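Local coordinates for protein TrwG component of type IV secretion system (PDB 4JF8) that probably serves as a VirB8-like inner-membrane component of a type IV secretion system and is represented in this chain by its NTF2-like VirB8 domain, at residues 44-49 and 143-147; 51-56 and 70-75; 118-124 and 137-143. All coordinates share one frame; numbering follows the deposited sequence. Where two conformers were deposited one is given.

How the contacts relate
All three contacts lie in one VirB8 domain, where helices pack on an antiparallel sheet ordered 101-112, 117-128, 137-147, 164-173. Contact 1 sets the first half of helix 42-57 on strand 137-147; contact 2 sets the second half of the same helix on the end of helix 64-73, with centres about 11 Å apart. Contact 3 is the hairpin of strands 117-128 and 137-147, its centre about 14 Å from each of the others. Along the chain contacts 2 and 3 follow one another, both within the span from 44 to 147. Ile143 belongs to contacts 1 and 3, and its CD1 lies 3.8 Å from Val53 CG2 of 51-56, so helix and sheet share one core.

Contact 1. Residues 44-49 and 143-147; sequences VDRYWL and IGYTY. With EDO (1,2-ethanediol), chain D.
Leu49 lies over one face of the Tyr145 ring, its CD2 3.8 Å from Tyr145 CD2, where helix 42-57 packs on the antiparallel sheet of an NTF2-like VirB8 domain. The two side chains cross at about a right angle. With CG held between the backbone N and the carbonyl carbon (chi1 68°), the Tyr145 ring presents that face to the leucine while its hydroxyl reaches on to Asp45. On the strand, Ile143 extends the apolar patch: its CG2 is 3.9 Å from Leu49 CD2, the two chains running past each other in opposite directions.

One turn earlier on the helix, the carboxylate of Asp45 receives both tyrosine hydroxyls, one on each oxygen. Tyr145 OH donates to Asp45 OD2 over 2.6 Å and Tyr147 OH to Asp45 OD1 over 2.7 Å. Both donors stand well out of the carboxylate plane. The rings are turned differently against it, that of Tyr145 nearly perpendicular at 81° and that of Tyr147 much less. Ser39 OG and Tyr40 N bring a second donor to OD2 and OD1 respectively, so four bonds fix the rotation of this buried group and would probably stabilise its negative charge.

Trp48 lies beside the second tyrosine, its CD1 4.0 Å from Tyr147 CE2 and near the plane of the tyrosine ring. Beyond it the helix faces the second subunit, whose Tyr47 ring meets Trp48 and whose Tyr47 OH is hydrogen-bonded to Tyr47 OH of this chain. An ethanediol, probably from the crystallisation liquor, sits at this interface and bonds to Trp48 of both subunits; here Trp48 NE1 donates to its O2 over 2.9 Å, with an N-H...O angle of 148°.

Contact 2. Residues 51-56 and 70-75; sequences QYVLNR and TTALLS. With EDO (1,2-ethanediol), chain C.
Tyr52 OH is gripped from two sides: it donates to Ser75 OG over 2.7 Å and accepts from Arg56 NH1 at 2.9 Å. The donating nitrogen belongs to the next turn of helix 42-57, and the hydroxyl oxygen lies within 1° of the guanidinium plane. An extended Arg56 chain, with CG anti to the backbone N (chi1 179°), runs beside the ring and brings NH1 to that oxygen. Ser75 OG meets the tyrosine at the ring edge and donates its own hydrogen bond to Thr71 O over 2.7 Å, from above the carbonyl plane. The result is a chain of hydrogen bonds running one way, from Arg56 through Tyr52 and Ser75 to Thr71 O, a carbonyl of the last turn of helix 64-73.

This helix-helix contact of the VirB8 domain is close: the nearest CA atoms, those of Arg56 and Thr71, are 5.5 Å apart. Two threonines lie at this approach. Thr71 turns OG1 against the backbone of 55-56, 3.3 Å from Arg56 CA, while the hydroxyl bonds to Asn67 O in its own helix; its CG2 lies across the aliphatic part of Arg56. Thr70 bonds likewise to Leu66 O and leaves CG2 to pack on the amide of Asn55. That amide is held by a nearly straight bond from Asn55 ND2 to Gln51 O (2.9 Å, 166°), and Asn55 OD1 accepts from Asn67 ND2. An ethanediol, probably from the crystallisation liquor, donates through O2 to Asn55 O and through O1 to Arg56 O.

Leu74 packs beside them, Leu74 CB at the ring edge, 3.8 Å from Tyr52 CD1. Tyr169 meets the same ring edge-to-face and ties the pair to strand 164-173. The chemistry implies a buried hydroxyl chain satisfied link by link, with the arginine probably polarising the tyrosine toward Ser75.

Contact 3. Residues 118-124 and 137-143; sequences ATVRFTT and QHQIATI
Phe122 and Gln139, a hydrogen-bonded pair of this antiparallel hairpin, carry the main side-chain contact, the start of the glutamine chain over one ring face, toward the rim. In the conformer given, Gln139 CB stands 3.8 Å from the Phe122 ring centroid and 21° off its normal, a CH-pi contact. The Phe122 CG, between the backbone N and carbonyl carbon (chi1 67°), swings the ring across to the neighbouring strand. There its CE2 corner also reaches Ala141 CB at 3.9 Å. In that same conformer, one of two, the extended glutamine runs on past the ring, amide and ring planes 46° apart, and tentatively sets Gln139 OE1 near Thr124 OG1.

Val120 continues this face with Ile143: Val120 CG2 and Ile143 CD1 approach obliquely to 3.8 Å. On the other face, Thr123, in the conformer given, and His138 lie side by side and point the same way.

The backbone gives the register. Four hydrogen-bonded pairs, from Ala118 with Ile143 to Thr124 with Gln137, supply eight N-H...O bonds of 2.8 to 3.0 Å. CA atoms of the non-hydrogen-bonded pairs make CA-H...O contacts to carbonyls of adjacent pairs, as Thr119 CA to Ala141 O at 3.2 Å.

These are the two central strands of the sheet, and their faces have different neighbours. Ala118 and Ile143 pack against Leu49 of helix 42-57, and Phe122 against Glu57 at its end and Thr171 of strand 164-173. On the face of Thr119 and Thr123, Arg121 in one of its two conformers forms a salt bridge with Glu174 and bonds to Ser109 of strand 101-112.

Contact 1. Residues 44-49 and 143-147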
loop_
_atom_site.group_PDB
_atom_site.type_symbol
_atom_site.label_atom_id
_atom_site.label_comp_id
_atom_site.label_asym_id
_atom_site.label_seq_id
_atom_site.Cartn_x
_atom_site.Cartn_y
_atom_site.Cartn_z
ATOM N N VAL A 44 -12.798 7.216 -4.658
ATOM C CA VAL A 44 -11.512 6.920 -5.271
ATOM C C VAL A 44 -10.503 8.034 -5.006
ATOM O O VAL A 44 -9.347 7.756 -4.666
ATOM C CB VAL A 44 -11.648 6.584 -6.766
ATOM C CG1 VAL A 44 -10.288 6.532 -7.429
ATOM C CG2 VAL A 44 -12.410 5.260 -6.914
ATOM N N ASP A 45 -10.912 9.293 -5.097
ATOM C CA ASP A 45 -9.979 10.375 -4.835
ATOM C C ASP A 45 -9.501 10.278 -3.374
ATOM O O ASP A 45 -8.316 10.445 -3.079
ATOM C CB ASP A 45 -10.609 11.745 -5.061
ATOM C CG ASP A 45 -10.838 12.085 -6.522
ATOM O OD1 ASP A 45 -10.600 11.277 -7.433
ATOM O OD2 ASP A 45 -11.343 13.228 -6.760
ATOM N N ARG A 46 -10.412 9.997 -2.442
ATOM C CA ARG A 46 -10.025 9.861 -1.032
ATOM C C ARG A 46 -9.025 8.725 -0.834
ATOM O O ARG A 46 -8.096 8.860 -0.052
ATOM C CB ARG A 46 -11.239 9.661 -0.122
ATOM C CG ARG A 46 -12.033 10.936 0.125
ATOM C CD ARG A 46 -13.186 10.685 1.066
ATOM N NE ARG A 46 -13.686 11.951 1.595
ATOM C CZ ARG A 46 -14.909 12.164 2.070
ATOM N NH1 ARG A 46 -15.823 11.198 2.087
ATOM N NH2 ARG A 46 -15.216 13.372 2.513
ATOM N N TYR A 47 -9.201 7.614 -1.551
ATOM C CA TYR A 47 -8.247 6.502 -1.468
ATOM C C TYR A 47 -6.841 6.988 -1.810
ATOM O O TYR A 47 -5.886 6.740 -1.047
ATOM C CB TYR A 47 -8.660 5.369 -2.403
ATOM C CG TYR A 47 -7.640 4.263 -2.492
ATOM C CD1 TYR A 47 -7.573 3.286 -1.518
ATOM C CD2 TYR A 47 -6.686 4.231 -3.517
ATOM C CE1 TYR A 47 -6.627 2.271 -1.574
ATOM C CE2 TYR A 47 -5.729 3.225 -3.581
ATOM C CZ TYR A 47 -5.700 2.260 -2.594
ATOM O OH TYR A 47 -4.754 1.257 -2.624
ATOM N N TRP A 48 -6.693 7.666 -2.941
ATOM C CA TRP A 48 -5.374 8.128 -3.379
ATOM C C TRP A 48 -4.792 9.230 -2.498
ATOM O O TRP A 48 -3.600 9.208 -2.176
ATOM C CB TRP A 48 -5.375 8.525 -4.864
ATOM C CG TRP A 48 -5.520 7.304 -5.709
ATOM C CD1 TRP A 48 -6.628 6.917 -6.412
ATOM C CD2 TRP A 48 -4.549 6.267 -5.881
ATOM N NE1 TRP A 48 -6.400 5.702 -7.004
ATOM C CE2 TRP A 48 -5.136 5.272 -6.687
ATOM C CE3 TRP A 48 -3.250 6.067 -5.401
ATOM C CZ2 TRP A 48 -4.446 4.097 -7.029
ATOM C CZ3 TRP A 48 -2.581 4.920 -5.763
ATOM C CH2 TRP A 48 -3.178 3.955 -6.561
ATOM N N LEU A 49 -5.634 10.169 -2.079
ATOM C CA LEU A 49 -5.191 11.231 -1.186
ATOM C C LEU A 49 -4.729 10.680 0.149
ATOM O O LEU A 49 -3.730 11.141 0.701
ATOM C CB LEU A 49 -6.316 12.246 -0.982
ATOM C CG LEU A 49 -6.634 13.070 -2.247
ATOM C CD1 LEU A 49 -8.028 13.693 -2.148
ATOM C CD2 LEU A 49 -5.571 14.122 -2.556
ATOM N N ILE A 143 -3.776 20.102 -1.053
ATOM C CA ILE A 143 -3.257 19.226 -2.105
ATOM C C ILE A 143 -3.926 19.523 -3.434
ATOM O O ILE A 143 -5.155 19.568 -3.530
ATOM C CB ILE A 143 -3.506 17.753 -1.755
ATOM C CG1 ILE A 143 -3.045 17.471 -0.322
ATOM C CG2 ILE A 143 -2.783 16.844 -2.745
ATOM C CD1 ILE A 143 -3.173 16.027 0.107
ATOM N N GLY A 144 -3.117 19.735 -4.466
ATOM C CA GLY A 144 -3.619 19.765 -5.829
ATOM C C GLY A 144 -3.280 18.435 -6.463
ATOM O O GLY A 144 -2.195 17.884 -6.236
ATOM N N TYR A 145 -4.199 17.902 -7.254
ATOM C CA TYR A 145 -4.010 16.572 -7.849
ATOM C C TYR A 145 -4.740 16.458 -9.162
ATOM O O TYR A 145 -5.637 17.247 -9.463
ATOM C CB TYR A 145 -4.422 15.458 -6.883
ATOM C CG TYR A 145 -5.900 15.394 -6.585
ATOM C CD1 TYR A 145 -6.741 14.552 -7.279
ATOM C CD2 TYR A 145 -6.459 16.190 -5.584
ATOM C CE1 TYR A 145 -8.103 14.481 -6.996
ATOM C CE2 TYR A 145 -7.811 16.139 -5.295
ATOM C CZ TYR A 145 -8.631 15.270 -5.990
ATOM O OH TYR A 145 -9.981 15.197 -5.693
ATOM N N THR A 146 -4.355 15.462 -9.942
ATOM C CA THR A 146 -4.951 15.180 -11.235
ATOM C C THR A 146 -4.704 13.704 -11.524
ATOM O O THR A 146 -3.966 13.026 -10.808
ATOM C CB THR A 146 -4.324 16.066 -12.337
ATOM O OG1 THR A 146 -5.125 15.984 -13.521
ATOM C CG2 THR A 146 -2.884 15.669 -12.631
ATOM N N TYR A 147 -5.324 13.223 -12.585
ATOM C CA TYR A 147 -5.072 11.869 -13.089
ATOM C C TYR A 147 -4.636 11.996 -14.536
ATOM O O TYR A 147 -5.387 12.537 -15.356
ATOM C CB TYR A 147 -6.320 10.997 -12.999
ATOM C CG TYR A 147 -6.834 10.740 -11.597
ATOM C CD1 TYR A 147 -7.707 11.626 -10.970
ATOM C CD2 TYR A 147 -6.467 9.592 -10.915
ATOM C CE1 TYR A 147 -8.196 11.371 -9.710
ATOM C CE2 TYR A 147 -6.952 9.319 -9.653
ATOM C CZ TYR A 147 -7.816 10.208 -9.054
ATOM O OH TYR A 147 -8.335 9.894 -7.812
HETATM C C1 EDO D . -7.450 1.621 -7.576
HETATM O O1 EDO D . -8.467 0.991 -8.365
HETATM C C2 EDO D . -8.106 2.732 -6.778
HETATM O O2 EDO D . -8.442 3.768 -7.711
#

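Contact 2. Residues 51-56 and 70-75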
loop_
_atom_site.group_PDB
_atom_site.type_symbol
_atom_site.label_atom_id
_atom_site.label_comp_id
_atom_site.label_asym_id
_atom_site.label_seq_id
_atom_site.Cartn_x
_atom_site.Cartn_y
_atom_site.Cartn_z
ATOM N N GLN A 51 -3.626 7.575 0.698
ATOM C CA GLN A 51 -2.379 6.859 0.471
ATOM C C GLN A 51 -1.233 7.861 0.398
ATOM O O GLN A 51 -0.148 7.634 0.951
ATOM C CB GLN A 51 -2.456 6.088 -0.838
ATOM C CG GLN A 51 -1.199 5.279 -1.101
ATOM C CD GLN A 51 -1.278 4.369 -2.319
ATOM O OE1 GLN A 51 -0.478 4.473 -3.246
ATOM N NE2 GLN A 51 -2.250 3.490 -2.324
ATOM N N TYR A 52 -1.446 8.993 -0.271
ATOM C CA TYR A 52 -0.397 9.978 -0.412
ATOM C C TYR A 52 0.045 10.565 0.924
ATOM O O TYR A 52 1.239 10.582 1.234
ATOM C CB TYR A 52 -0.826 11.103 -1.369
ATOM C CG TYR A 52 0.345 11.973 -1.780
ATOM C CD1 TYR A 52 1.218 11.533 -2.773
ATOM C CD2 TYR A 52 0.637 13.182 -1.134
ATOM C CE1 TYR A 52 2.323 12.277 -3.150
ATOM C CE2 TYR A 52 1.736 13.931 -1.508
ATOM C CZ TYR A 52 2.586 13.466 -2.497
ATOM O OH TYR A 52 3.669 14.258 -2.876
ATOM N N VAL A 53 -0.907 11.035 1.716
ATOM C CA VAL A 53 -0.568 11.662 2.976
ATOM C C VAL A 53 0.086 10.654 3.914
ATOM O O VAL A 53 1.082 10.960 4.573
ATOM C CB VAL A 53 -1.786 12.365 3.614
ATOM C CG1 VAL A 53 -1.444 12.836 5.023
ATOM C CG2 VAL A 53 -2.214 13.560 2.765
ATOM N N LEU A 54 -0.457 9.445 3.993
ATOM C CA LEU A 54 0.129 8.450 4.886
ATOM C C LEU A 54 1.550 8.127 4.454
ATOM O O LEU A 54 2.450 7.989 5.296
ATOM C CB LEU A 54 -0.709 7.170 4.922
ATOM C CG LEU A 54 -2.045 7.284 5.664
ATOM C CD1 LEU A 54 -2.803 5.974 5.561
ATOM C CD2 LEU A 54 -1.817 7.658 7.128
ATOM N N ASN A 55 1.785 7.953 3.166
ATOM C CA ASN A 55 3.123 7.548 2.725
ATOM C C ASN A 55 4.129 8.686 2.791
ATOM O O ASN A 55 5.305 8.434 3.043
ATOM C CB ASN A 55 3.083 6.906 1.342
ATOM C CG ASN A 55 2.639 5.476 1.402
ATOM O OD1 ASN A 55 3.457 4.578 1.615
ATOM N ND2 ASN A 55 1.367 5.231 1.202
ATOM N N ARG A 56 3.680 9.914 2.619
ATOM C CA ARG A 56 4.596 11.055 2.605
ATOM C C ARG A 56 4.952 11.524 4.010
ATOM O O ARG A 56 6.101 11.883 4.276
ATOM C CB ARG A 56 4.002 12.210 1.794
ATOM C CG ARG A 56 4.920 13.422 1.778
ATOM C CD ARG A 56 4.615 14.405 0.698
ATOM N NE ARG A 56 5.407 15.629 0.825
ATOM C CZ ARG A 56 5.617 16.510 -0.144
ATOM N NH1 ARG A 56 5.175 16.302 -1.382
ATOM N NH2 ARG A 56 6.314 17.613 0.115
ATOM N N THR A 70 6.544 5.212 -2.866
ATOM C CA THR A 70 5.145 5.487 -3.182
ATOM C C THR A 70 4.935 6.990 -3.341
ATOM O O THR A 70 4.299 7.453 -4.297
ATOM C CB THR A 70 4.217 4.934 -2.088
ATOM O OG1 THR A 70 4.338 3.513 -2.010
ATOM C CG2 THR A 70 2.787 5.297 -2.330
ATOM N N THR A 71 5.470 7.760 -2.395
ATOM C CA THR A 71 5.339 9.208 -2.494
ATOM C C THR A 71 5.916 9.723 -3.821
ATOM O O THR A 71 5.278 10.523 -4.524
ATOM C CB THR A 71 6.019 9.915 -1.321
ATOM O OG1 THR A 71 5.443 9.459 -0.102
ATOM C CG2 THR A 71 5.818 11.406 -1.407
ATOM N N ALA A 72 7.096 9.248 -4.184
ATOM C CA ALA A 72 7.716 9.686 -5.430
ATOM C C ALA A 72 6.871 9.325 -6.646
ATOM O O ALA A 72 6.679 10.132 -7.557
ATOM C CB ALA A 72 9.116 9.120 -5.566
ATOM N N LEU A 73 6.353 8.094 -6.647
ATOM C CA LEU A 73 5.553 7.632 -7.789
ATOM C C LEU A 73 4.326 8.491 -8.015
ATOM O O LEU A 73 3.930 8.761 -9.146
ATOM C CB LEU A 73 5.151 6.178 -7.546
ATOM C CG LEU A 73 4.369 5.502 -8.664
ATOM C CD1 LEU A 73 5.216 5.296 -9.915
ATOM C CD2 LEU A 73 3.772 4.206 -8.134
ATOM N N LEU A 74 3.709 8.929 -6.925
ATOM C CA LEU A 74 2.446 9.646 -6.973
ATOM C C LEU A 74 2.591 11.147 -7.076
ATOM O O LEU A 74 1.577 11.845 -7.009
ATOM C CB LEU A 74 1.600 9.262 -5.747
ATOM C CG LEU A 74 1.242 7.783 -5.559
ATOM C CD1 LEU A 74 0.326 7.668 -4.364
ATOM C CD2 LEU A 74 0.588 7.208 -6.814
ATOM N N SER A 75 3.814 11.630 -7.274
ATOM C CA SER A 75 4.104 13.068 -7.356
ATOM C C SER A 75 4.575 13.448 -8.744
ATOM O O SER A 75 5.350 12.724 -9.355
ATOM C CB SER A 75 5.224 13.417 -6.382
ATOM O OG SER A 75 4.886 13.119 -5.019
HETATM C C1 EDO C . 8.406 9.129 4.539
HETATM O O1 EDO C . 8.435 10.557 4.707
HETATM C C2 EDO C . 8.871 8.752 3.160
HETATM O O2 EDO C . 7.865 9.145 2.272
#

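Contact 3. Residues 118-124 and 137-143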
loop_
_atom_site.group_PDB
_atom_site.type_symbol
_atom_site.label_atom_id
_atom_site.label_comp_id
_atom_site.label_asym_id
_atom_site.label_seq_id
_atom_site.Cartn_x
_atom_site.Cartn_y
_atom_site.Cartn_z
ATOM N N ALA A 118 -7.859 19.347 -2.569
ATOM C CA ALA A 118 -8.380 18.707 -1.374
ATOM C C ALA A 118 -7.649 19.246 -0.176
ATOM O O ALA A 118 -6.492 19.670 -0.271
ATOM C CB ALA A 118 -8.204 17.201 -1.462
ATOM N N THR A 119 -8.321 19.234 0.960
ATOM C CA THR A 119 -7.643 19.403 2.222
ATOM C C THR A 119 -7.721 18.102 3.000
ATOM O O THR A 119 -8.701 17.363 2.914
ATOM C CB THR A 119 -8.220 20.540 3.068
ATOM O OG1 THR A 119 -9.599 20.308 3.246
ATOM C CG2 THR A 119 -8.042 21.855 2.405
ATOM N N VAL A 120 -6.659 17.811 3.726
ATOM C CA VAL A 120 -6.584 16.627 4.547
ATOM C C VAL A 120 -6.195 17.060 5.948
ATOM O O VAL A 120 -5.121 17.650 6.116
ATOM C CB VAL A 120 -5.555 15.607 4.013
ATOM C CG1 VAL A 120 -5.488 14.392 4.929
ATOM C CG2 VAL A 120 -5.887 15.205 2.575
ATOM N N ARG A 121 -7.041 16.772 6.936
ATOM C CA ARG A 121 -6.747 17.034 8.348
ATOM C C ARG A 121 -6.089 15.801 8.907
ATOM O O ARG A 121 -6.655 14.722 8.790
ATOM C CB ARG A 121 -8.035 17.313 9.120
ATOM C CG ARG A 121 -8.612 18.687 8.852
ATOM C CD ARG A 121 -9.976 18.888 9.485
ATOM N NE ARG A 121 -9.968 18.699 10.923
ATOM C CZ ARG A 121 -10.516 17.656 11.532
ATOM N NH1 ARG A 121 -11.121 16.718 10.821
ATOM N NH2 ARG A 121 -10.476 17.559 12.850
ATOM N N PHE A 122 -4.900 15.961 9.479
ATOM C CA PHE A 122 -4.160 14.835 10.048
ATOM C C PHE A 122 -3.324 15.255 11.213
ATOM O O PHE A 122 -2.980 16.428 11.383
ATOM C CB PHE A 122 -3.267 14.131 8.999
ATOM C CG PHE A 122 -2.108 14.964 8.494
ATOM C CD1 PHE A 122 -0.829 14.764 8.967
ATOM C CD2 PHE A 122 -2.300 15.956 7.540
ATOM C CE1 PHE A 122 0.236 15.510 8.504
ATOM C CE2 PHE A 122 -1.234 16.697 7.060
ATOM C CZ PHE A 122 0.035 16.476 7.547
ATOM N N THR A 123 -2.999 14.278 12.051
ATOM C CA THR A 123 -2.105 14.511 13.174
ATOM C C THR A 123 -0.808 13.749 12.969
ATOM O O THR A 123 -0.769 12.693 12.310
ATOM C CB THR A 123 -2.724 14.082 14.507
ATOM O OG1 THR A 123 -2.953 12.664 14.514
ATOM C CG2 THR A 123 -4.012 14.871 14.775
ATOM N N THR A 124 0.283 14.306 13.468
ATOM C CA THR A 124 1.527 13.554 13.523
ATOM C C THR A 124 1.995 13.547 14.968
ATOM O O THR A 124 1.717 14.446 15.746
ATOM C CB THR A 124 2.618 14.158 12.641
ATOM O OG1 THR A 124 2.993 15.459 13.115
ATOM C CG2 THR A 124 2.138 14.257 11.231
ATOM N N GLN A 137 0.917 16.964 16.713
ATOM C CA GLN A 137 0.843 18.116 15.814
ATOM C C GLN A 137 -0.416 17.986 14.984
ATOM O O GLN A 137 -0.590 16.997 14.305
ATOM C CB GLN A 137 2.038 18.153 14.872
ATOM C CG GLN A 137 3.392 18.129 15.558
ATOM C CD GLN A 137 3.611 19.363 16.375
ATOM O OE1 GLN A 137 3.557 20.480 15.853
ATOM N NE2 GLN A 137 3.836 19.187 17.673
ATOM N N HIS A 138 -1.291 18.981 15.027
ATOM C CA HIS A 138 -2.516 19.006 14.214
ATOM C C HIS A 138 -2.242 19.803 12.965
ATOM O O HIS A 138 -1.994 21.003 13.025
ATOM C CB HIS A 138 -3.652 19.615 15.032
ATOM C CG HIS A 138 -3.932 18.856 16.288
ATOM N ND1 HIS A 138 -4.887 17.866 16.362
ATOM C CD2 HIS A 138 -3.350 18.911 17.507
ATOM C CE1 HIS A 138 -4.886 17.350 17.580
ATOM N NE2 HIS A 138 -3.951 17.953 18.284
ATOM N N GLN A 139 -2.286 19.118 11.826
ATOM C CA GLN A 139 -1.867 19.673 10.552
ATOM C C GLN A 139 -2.984 19.587 9.514
ATOM O O GLN A 139 -3.933 18.813 9.665
ATOM C CB GLN A 139 -0.647 18.912 10.028
ATOM C CG GLN A 139 0.570 18.996 10.941
ATOM C CD GLN A 139 1.806 18.346 10.346
ATOM O OE1 GLN A 139 2.384 17.429 10.923
ATOM N NE2 GLN A 139 2.208 18.812 9.176
ATOM N N ILE A 140 -2.855 20.407 8.481
ATOM C CA ILE A 140 -3.727 20.377 7.295
ATOM C C ILE A 140 -2.837 20.328 6.077
ATOM O O ILE A 140 -1.969 21.200 5.905
ATOM C CB ILE A 140 -4.588 21.652 7.120
ATOM C CG1 ILE A 140 -5.387 21.923 8.384
ATOM C CG2 ILE A 140 -5.532 21.513 5.929
ATOM C CD1 ILE A 140 -6.483 20.915 8.592
ATOM N N ALA A 141 -3.032 19.318 5.223
ATOM C CA ALA A 141 -2.404 19.309 3.902
ATOM C C ALA A 141 -3.355 19.921 2.898
ATOM O O ALA A 141 -4.542 19.578 2.881
ATOM C CB ALA A 141 -2.048 17.907 3.451
ATOM N N THR A 142 -2.833 20.814 2.070
ATOM C CA THR A 142 -3.601 21.399 0.964
ATOM C C THR A 142 -2.975 20.823 -0.283
ATOM O O THR A 142 -1.770 20.987 -0.515
ATOM C CB THR A 142 -3.536 22.944 0.981
ATOM O OG1 THR A 142 -4.062 23.419 2.223
ATOM C CG2 THR A 142 -4.317 23.519 -0.170
ATOM N N ILE A 143 -3.776 20.102 -1.053
ATOM C CA ILE A 143 -3.257 19.226 -2.105
ATOM C C ILE A 143 -3.926 19.523 -3.434
ATOM O O ILE A 143 -5.155 19.568 -3.530
ATOM C CB ILE A 143 -3.506 17.753 -1.755
ATOM C CG1 ILE A 143 -3.045 17.471 -0.322
ATOM C CG2 ILE A 143 -2.783 16.844 -2.745
ATOM C CD1 ILE A 143 -3.173 16.027 0.107
#